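Local coordinates for protein Pab-dependent poly(a)-specific ribonuclease subunit PAN2 (Neurospora crassa, PDB 4CZX) that probably shortens mRNA poly(A) tails as the catalytic subunit of the PAN2-PAN3 deadenylation complex, this chain being the subunit's N-terminal WD40 domain, at residues L128-G131 with K135-V138; T152-S157 with F182-Q187; I165-N170 with N175-I180. One frame throughout, in Å; residues are numbered along the deposited sequence.

Contact 1 of 3, residues L128-G131 with K135-V138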
loop_
_atom_site.group_PDB
_atom_site.type_symbol
_atom_site.label_atom_id
_atom_site.label_comp_id
_atom_site.label_asym_id
_atom_site.label_seq_id
_atom_site.Cartn_x
_atom_site.Cartn_y
_atom_site.Cartn_z
ATOM N N LEU A 128 -8.417 32.029 20.830
ATOM C CA LEU A 128 -7.068 32.165 21.361
ATOM C C LEU A 128 -6.508 30.768 21.572
ATOM O O LEU A 128 -7.201 29.913 22.118
ATOM C CB LEU A 128 -7.086 32.945 22.675
ATOM C CG LEU A 128 -5.769 33.027 23.454
ATOM C CD1 LEU A 128 -4.752 33.918 22.745
ATOM C CD2 LEU A 128 -6.033 33.536 24.882
ATOM N N VAL A 129 -5.275 30.512 21.142
ATOM C CA VAL A 129 -4.701 29.195 21.376
ATOM C C VAL A 129 -3.357 29.375 22.070
ATOM O O VAL A 129 -2.627 30.333 21.808
ATOM C CB VAL A 129 -4.545 28.348 20.070
ATOM C CG1 VAL A 129 -5.871 28.307 19.272
ATOM C CG2 VAL A 129 -3.395 28.839 19.209
ATOM N N ALA A 130 -3.065 28.466 22.988
ATOM C CA ALA A 130 -1.866 28.553 23.818
ATOM C C ALA A 130 -1.480 27.166 24.300
ATOM O O ALA A 130 -2.190 26.189 24.052
ATOM C CB ALA A 130 -2.098 29.489 25.010
ATOM N N GLY A 131 -0.350 27.069 24.991
ATOM C CA GLY A 131 0.035 25.797 25.553
ATOM C C GLY A 131 1.301 25.892 26.370
ATOM O O GLY A 131 1.601 26.927 26.971
ATOM N N LYS A 135 4.567 31.408 23.375
ATOM C CA LYS A 135 3.798 32.166 22.404
ATOM C C LYS A 135 2.331 31.773 22.478
ATOM O O LYS A 135 2.009 30.631 22.804
ATOM C CB LYS A 135 4.302 31.936 20.978
ATOM C CG LYS A 135 5.402 32.878 20.523
ATOM C CD LYS A 135 6.772 32.283 20.755
ATOM C CE LYS A 135 7.802 32.877 19.797
ATOM N NZ LYS A 135 7.656 32.349 18.406
ATOM N N MET A 136 1.453 32.734 22.199
ATOM C CA MET A 136 0.037 32.450 21.974
ATOM C C MET A 136 -0.343 32.938 20.585
ATOM O O MET A 136 0.296 33.837 20.043
ATOM C CB MET A 136 -0.849 33.124 23.026
ATOM C CG MET A 136 -0.475 32.806 24.466
ATOM S SD MET A 136 -1.706 33.433 25.629
ATOM C CE MET A 136 -1.527 35.205 25.395
ATOM N N LEU A 137 -1.381 32.343 20.003
ATOM C CA LEU A 137 -1.835 32.765 18.686
ATOM C C LEU A 137 -3.319 33.070 18.697
ATOM O O LEU A 137 -4.102 32.375 19.344
ATOM C CB LEU A 137 -1.542 31.697 17.626
ATOM C CG LEU A 137 -0.075 31.323 17.424
ATOM C CD1 LEU A 137 0.251 30.039 18.172
ATOM C CD2 LEU A 137 0.231 31.195 15.939
ATOM N N VAL A 138 -3.685 34.120 17.979
ATOM C CA VAL A 138 -5.077 34.488 17.787
ATOM C C VAL A 138 -5.492 34.066 16.367
ATOM O O VAL A 138 -4.817 34.396 15.391
ATOM C CB VAL A 138 -5.293 35.999 17.995
ATOM C CG1 VAL A 138 -6.763 36.324 17.909
ATOM C CG2 VAL A 138 -4.729 36.446 19.347
HETATM O O HOH W 1 1.242 29.519 25.180
#

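Contact 2 of 3, residues T152-S157 with F182-Q187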
loop_
_atom_site.group_PDB
_atom_site.type_symbol
_atom_site.label_atom_id
_atom_site.label_comp_id
_atom_site.label_asym_id
_atom_site.label_seq_id
_atom_site.Cartn_x
_atom_site.Cartn_y
_atom_site.Cartn_z
ATOM N N THR A 152 3.853 35.167 25.872
ATOM C CA THR A 152 3.309 34.916 27.198
ATOM C C THR A 152 4.408 34.401 28.120
ATOM O O THR A 152 5.264 33.612 27.714
ATOM C CB THR A 152 2.128 33.920 27.161
ATOM O OG1 THR A 152 1.617 33.744 28.488
ATOM C CG2 THR A 152 2.557 32.582 26.604
ATOM N N GLN A 153 4.395 34.877 29.359
ATOM C CA GLN A 153 5.354 34.410 30.346
ATOM C C GLN A 153 4.845 33.140 31.004
ATOM O O GLN A 153 5.621 32.251 31.357
ATOM C CB GLN A 153 5.614 35.491 31.388
ATOM C CG GLN A 153 6.391 36.670 30.845
ATOM C CD GLN A 153 7.242 37.341 31.907
ATOM O OE1 GLN A 153 6.727 37.878 32.891
ATOM N NE2 GLN A 153 8.558 37.300 31.718
ATOM N N ASP A 154 3.528 33.060 31.154
ATOM C CA ASP A 154 2.894 31.890 31.744
ATOM C C ASP A 154 2.454 30.908 30.662
ATOM O O ASP A 154 1.937 31.307 29.620
ATOM C CB ASP A 154 1.698 32.308 32.610
ATOM C CG ASP A 154 2.116 33.109 33.838
ATOM O OD1 ASP A 154 3.065 32.693 34.534
ATOM O OD2 ASP A 154 1.497 34.158 34.110
ATOM N N GLN A 155 2.666 29.622 30.918
ATOM C CA GLN A 155 2.252 28.577 29.995
ATOM C C GLN A 155 0.938 27.983 30.480
ATOM O O GLN A 155 0.716 27.863 31.684
ATOM C CB GLN A 155 3.343 27.513 29.866
ATOM C CG GLN A 155 4.657 28.085 29.354
ATOM C CD GLN A 155 5.710 27.025 29.148
ATOM O OE1 GLN A 155 5.498 25.857 29.477
ATOM N NE2 GLN A 155 6.856 27.421 28.594
ATOM N N TYR A 156 0.052 27.646 29.543
ATOM C CA TYR A 156 -1.321 27.323 29.900
ATOM C C TYR A 156 -1.736 25.886 29.595
ATOM O O TYR A 156 -1.382 25.341 28.551
ATOM C CB TYR A 156 -2.274 28.296 29.182
ATOM C CG TYR A 156 -2.112 29.727 29.649
ATOM C CD1 TYR A 156 -2.381 30.076 30.965
ATOM C CD2 TYR A 156 -1.689 30.724 28.783
ATOM C CE1 TYR A 156 -2.236 31.385 31.410
ATOM C CE2 TYR A 156 -1.551 32.038 29.213
ATOM C CZ TYR A 156 -1.827 32.358 30.537
ATOM O OH TYR A 156 -1.686 33.647 30.988
ATOM N N SER A 157 -2.532 25.304 30.494
ATOM C CA SER A 157 -3.139 23.993 30.258
ATOM C C SER A 157 -4.622 24.048 29.879
ATOM O O SER A 157 -5.136 23.102 29.281
ATOM C CB SER A 157 -2.980 23.103 31.494
ATOM O OG SER A 157 -1.606 22.903 31.792
ATOM N N PHE A 182 -6.155 40.669 26.084
ATOM C CA PHE A 182 -5.426 39.496 26.587
ATOM C C PHE A 182 -4.448 39.826 27.722
ATOM O O PHE A 182 -3.649 38.980 28.116
ATOM C CB PHE A 182 -4.697 38.779 25.438
ATOM C CG PHE A 182 -5.597 38.449 24.281
ATOM C CD1 PHE A 182 -6.605 37.511 24.421
ATOM C CD2 PHE A 182 -5.470 39.111 23.067
ATOM C CE1 PHE A 182 -7.464 37.220 23.366
ATOM C CE2 PHE A 182 -6.320 38.824 22.010
ATOM C CZ PHE A 182 -7.323 37.877 22.159
ATOM N N THR A 183 -4.527 41.029 28.275
ATOM C CA THR A 183 -3.687 41.360 29.426
ATOM C C THR A 183 -4.236 40.713 30.696
ATOM O O THR A 183 -5.446 40.568 30.862
ATOM C CB THR A 183 -3.571 42.876 29.658
ATOM O OG1 THR A 183 -4.799 43.374 30.197
ATOM C CG2 THR A 183 -3.235 43.607 28.366
ATOM N N ILE A 184 -3.337 40.327 31.594
ATOM C CA ILE A 184 -3.738 39.744 32.874
ATOM C C ILE A 184 -4.367 40.780 33.801
ATOM O O ILE A 184 -3.725 41.758 34.174
ATOM C CB ILE A 184 -2.535 39.104 33.593
ATOM C CG1 ILE A 184 -1.864 38.076 32.685
ATOM C CG2 ILE A 184 -2.974 38.481 34.924
ATOM C CD1 ILE A 184 -0.520 37.576 33.212
ATOM N N LYS A 185 -5.622 40.555 34.176
ATOM C CA LYS A 185 -6.315 41.443 35.106
ATOM C C LYS A 185 -6.071 41.027 36.558
ATOM O O LYS A 185 -6.061 41.861 37.464
ATOM C CB LYS A 185 -7.819 41.453 34.816
ATOM C CG LYS A 185 -8.176 41.898 33.402
ATOM C CD LYS A 185 -9.625 42.369 33.313
ATOM C CE LYS A 185 -9.720 43.714 32.600
ATOM N NZ LYS A 185 -11.096 43.980 32.099
ATOM N N LYS A 186 -5.872 39.730 36.768
ATOM C CA LYS A 186 -5.792 39.175 38.113
ATOM C C LYS A 186 -5.227 37.758 38.066
ATOM O O LYS A 186 -5.537 37.002 37.146
ATOM C CB LYS A 186 -7.180 39.180 38.754
ATOM C CG LYS A 186 -7.291 38.483 40.090
ATOM C CD LYS A 186 -6.810 39.368 41.215
ATOM C CE LYS A 186 -7.586 39.090 42.497
ATOM N NZ LYS A 186 -7.083 39.909 43.632
ATOM N N GLN A 187 -4.384 37.407 39.037
ATOM C CA GLN A 187 -3.884 36.041 39.161
ATOM C C GLN A 187 -4.426 35.404 40.442
ATOM O O GLN A 187 -4.422 36.033 41.508
ATOM C CB GLN A 187 -2.351 36.026 39.140
ATOM C CG GLN A 187 -1.764 36.725 37.913
ATOM C CD GLN A 187 -0.275 36.489 37.725
ATOM O OE1 GLN A 187 0.534 37.402 37.896
ATOM N NE2 GLN A 187 0.093 35.266 37.348
HETATM O O HOH W 2 2.707 33.429 37.362
#

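Contact 3 of 3, residues I165-N170 with N175-I180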
loop_
_atom_site.group_PDB
_atom_site.type_symbol
_atom_site.label_atom_id
_atom_site.label_comp_id
_atom_site.label_asym_id
_atom_site.label_seq_id
_atom_site.Cartn_x
_atom_site.Cartn_y
_atom_site.Cartn_z
ATOM N N ILE A 165 -11.433 35.663 29.858
ATOM C CA ILE A 165 -10.741 34.437 29.496
ATOM C C ILE A 165 -10.059 33.897 30.745
ATOM O O ILE A 165 -9.155 34.527 31.281
ATOM C CB ILE A 165 -9.706 34.662 28.373
ATOM C CG1 ILE A 165 -10.418 35.056 27.075
ATOM C CG2 ILE A 165 -8.862 33.410 28.149
ATOM C CD1 ILE A 165 -9.471 35.499 25.974
ATOM N N CYS A 166 -10.516 32.741 31.213
ATOM C CA CYS A 166 -9.929 32.137 32.397
ATOM C C CYS A 166 -8.876 31.144 31.960
ATOM O O CYS A 166 -9.147 30.178 31.232
ATOM C CB CYS A 166 -10.992 31.477 33.268
ATOM S SG CYS A 166 -12.282 32.633 33.796
ATOM N N ALA A 167 -7.659 31.401 32.420
ATOM C CA ALA A 167 -6.479 30.752 31.874
ATOM C C ALA A 167 -5.716 30.000 32.954
ATOM O O ALA A 167 -5.050 30.613 33.787
ATOM C CB ALA A 167 -5.584 31.788 31.217
ATOM N N ALA A 168 -5.792 28.673 32.931
ATOM C CA ALA A 168 -5.065 27.869 33.914
ATOM C C ALA A 168 -3.640 27.590 33.447
ATOM O O ALA A 168 -3.427 26.993 32.393
ATOM C CB ALA A 168 -5.793 26.569 34.185
ATOM N N THR A 169 -2.672 28.030 34.245
ATOM C CA THR A 169 -1.275 27.764 33.964
ATOM C C THR A 169 -0.925 26.341 34.336
ATOM O O THR A 169 -1.660 25.673 35.066
ATOM C CB THR A 169 -0.334 28.688 34.748
ATOM O OG1 THR A 169 -0.233 28.215 36.096
ATOM C CG2 THR A 169 -0.850 30.113 34.739
ATOM N N ASN A 170 0.231 25.882 33.879
ATOM C CA ASN A 170 0.642 24.531 34.224
ATOM C C ASN A 170 1.302 24.492 35.600
ATOM O O ASN A 170 1.864 23.468 35.985
ATOM C CB ASN A 170 1.570 23.953 33.151
ATOM C CG ASN A 170 2.773 24.828 32.869
ATOM O OD1 ASN A 170 3.023 25.809 33.564
ATOM N ND2 ASN A 170 3.552 24.449 31.848
ATOM N N ASN A 175 -4.825 32.675 35.586
ATOM C CA ASN A 175 -4.801 34.068 35.141
ATOM C C ASN A 175 -6.156 34.457 34.564
ATOM O O ASN A 175 -6.710 33.739 33.735
ATOM C CB ASN A 175 -3.713 34.304 34.086
ATOM C CG ASN A 175 -2.316 34.205 34.651
ATOM O OD1 ASN A 175 -2.104 34.372 35.853
ATOM N ND2 ASN A 175 -1.349 33.948 33.783
ATOM N N ILE A 176 -6.684 35.591 35.006
ATOM C CA ILE A 176 -7.915 36.113 34.439
ATOM C C ILE A 176 -7.545 37.172 33.410
ATOM O O ILE A 176 -7.043 38.243 33.755
ATOM C CB ILE A 176 -8.827 36.686 35.526
ATOM C CG1 ILE A 176 -9.061 35.626 36.601
ATOM C CG2 ILE A 176 -10.161 37.170 34.937
ATOM C CD1 ILE A 176 -9.700 36.167 37.838
ATOM N N LEU A 177 -7.785 36.851 32.145
ATOM C CA LEU A 177 -7.329 37.681 31.037
ATOM C C LEU A 177 -8.439 38.537 30.447
ATOM O O LEU A 177 -9.551 38.058 30.221
ATOM C CB LEU A 177 -6.744 36.814 29.924
ATOM C CG LEU A 177 -5.700 35.757 30.258
ATOM C CD1 LEU A 177 -5.283 35.070 28.958
ATOM C CD2 LEU A 177 -4.510 36.382 30.946
ATOM N N ASP A 178 -8.127 39.801 30.193
ATOM C CA ASP A 178 -9.045 40.668 29.474
ATOM C C ASP A 178 -9.294 40.051 28.094
ATOM O O ASP A 178 -8.353 39.731 27.365
ATOM C CB ASP A 178 -8.477 42.078 29.353
ATOM C CG ASP A 178 -9.450 43.042 28.699
ATOM O OD1 ASP A 178 -9.617 42.965 27.461
ATOM O OD2 ASP A 178 -10.040 43.863 29.425
ATOM N N PRO A 179 -10.569 39.841 27.740
ATOM C CA PRO A 179 -10.861 39.130 26.486
ATOM C C PRO A 179 -10.580 39.955 25.235
ATOM O O PRO A 179 -10.490 39.391 24.148
ATOM C CB PRO A 179 -12.353 38.817 26.605
ATOM C CG PRO A 179 -12.886 39.888 27.500
ATOM C CD PRO A 179 -11.789 40.174 28.494
ATOM N N ILE A 180 -10.441 41.263 25.396
ATOM C CA ILE A 180 -10.175 42.167 24.283
ATOM C C ILE A 180 -8.672 42.338 24.061
ATOM O O ILE A 180 -8.200 42.277 22.928
ATOM C CB ILE A 180 -10.822 43.560 24.523
ATOM C CG1 ILE A 180 -12.335 43.432 24.758
ATOM C CG2 ILE A 180 -10.560 44.492 23.344
ATOM C CD1 ILE A 180 -13.014 44.734 25.262
#

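Contact 1 of 3, residues L128-G131 with K135-V138
At chi1 173° Leu128 turns CG away from its own N, while Met136 on the neighbouring strand carries CG beside its N (chi1 -54°), and the two side chains meet at a slant on one face. Leu128 CD1 lies 4.0 Å from Met136 CB and also comes 4.2 Å from Val138 CG2. Met136 is modelled in two conformers; in this one CG rests 3.7 Å from Ala130 CB, and the chain then bends before its terminal methyl. Between these side chains Val129 and Leu137 form an antiparallel hydrogen-bonded pair, with Val129 N to Leu137 O at 2.8 Å and Leu137 N to Val129 O at 3.0 Å. This is the central hairpin of a four-stranded beta-propeller blade, assigned by prediction to the third WD repeat. The face bearing Leu128, Ala130 and Met136 packs on Tyr156 and Leu159 of the next blade. On the reverse face Val129 CG2 sits 3.8 Å from Leu137 CB in the conformer given, one of two, with Leu114 and Met117 of strand 114-119 adjoining Val129. Toward the turn the direct ladder gives way to water: one molecule accepts from Gly131 N at 2.9 Å and bonds to Lys135 O at 2.7 Å, bridging two backbone groups. Lys135 itself leads away from the hairpin, its NZ in a salt bridge with Glu149.

Contact 2 of 3, residues T152-S157 with F182-Q187
Asp154, which meets Ile184 and Gln187, is held from two residues upstream: Thr152 OG1 donates to Asp154 O at 2.7 Å, in the carbonyl plane and on a lone pair. With its CG beside the backbone N (chi1 -66°), Asp154 directs its carboxylate at the other segment. OD2 lies 4.1 Å from Ile184 CD1, at the end of a side chain crossing at about a right angle, and takes a hydrogen bond from Asn175 ND2. In the conformer given, one of two, Gln187 NE2 comes to 3.7 Å of Asp154 OD2, with no hydrogen bond assigned and the two flat groups 51° apart; the same NE2 bonds to Asn175 OD1 and, at 3.2 Å, to a water that donates to Asp154 OD1 at 2.9 Å. Residues 152-155 link two blades of the WD40 propeller, and Tyr156 begins the first strand of the second; 184-187 starts that blade's outermost strand, where Lys185 and Lys186 both face Ile176 in a classic beta bulge. Further on, the Tyr156 ring takes Asp154 O over one face, toward its rim, 3.6 Å above the plane. At Ser157 the chain turns a corner, and OG bonds to Trp132 NE1.

Contact 3 of 3, residues I165-N170 with N175-I180
Ile165 lies across Leu177 at a slant, CB to CB at 4.0 Å, and its branches divide the work. Its CG2 touches Leu177 CD1 at 4.0 Å, whereas CD1 reaches across to Pro179 CA at 3.9 Å, beyond the end of the partner strand. Leu177, with CG beside its backbone N (chi1 -50°), sends the same CD1 on to Ala167 CB at 4.0 Å, so one methyl touches two residues of the facing strand. An alanine here would take away CG and both methyls of Leu177, and is likely to leave a gap beside Ile165 CG2 and Ala167 CB within a buried layer. Two reciprocal pairs of backbone bonds set this register. Leu177 N donates almost straight to Ile165 O (2.8 Å, 170°), with a longer return from Ile165 N to Leu177 O of 3.1 Å; nearer the turn, Asn175 N gives to Ala167 O at 2.7 Å and Ala167 N to Asn175 O at 2.8 Å. Thr169 packs its CG2 against Asn175 ND2, whose hydrogen bonds go to Tyr156 OH and Asp154 OD2. On the other face Cys166 leans on Thr200 of the following blade. Past the strand, Asp178 OD1 accepts from Ile180 N in an Asx turn. An antiparallel hairpin of second and third strands, packed on both faces, is the heart of a WD40 propeller blade.

Overall arrangement
Contacts 1 and 3 are equivalent buried hairpins, the middle strand pairs of successive blades, and both rely on backbone ladders flanked by aliphatic side chains. Contact 2 belongs to the surface: no direct hydrogen bond crosses it, and a carboxylate and an amide approach each other and share a water, beside one isoleucine methyl. It shares its blade with contact 3, their centres only about 5 Å apart, since segments 152-157 and 182-187 lead into the strands on either side of that hairpin. The inter-blade link also reaches back to contact 1, where Met136 packs on Thr152 and Tyr156. Between the two hairpins themselves, Leu128 CD2 packs on Ile165 CD1, hydrophobic contact joining neighbouring blades.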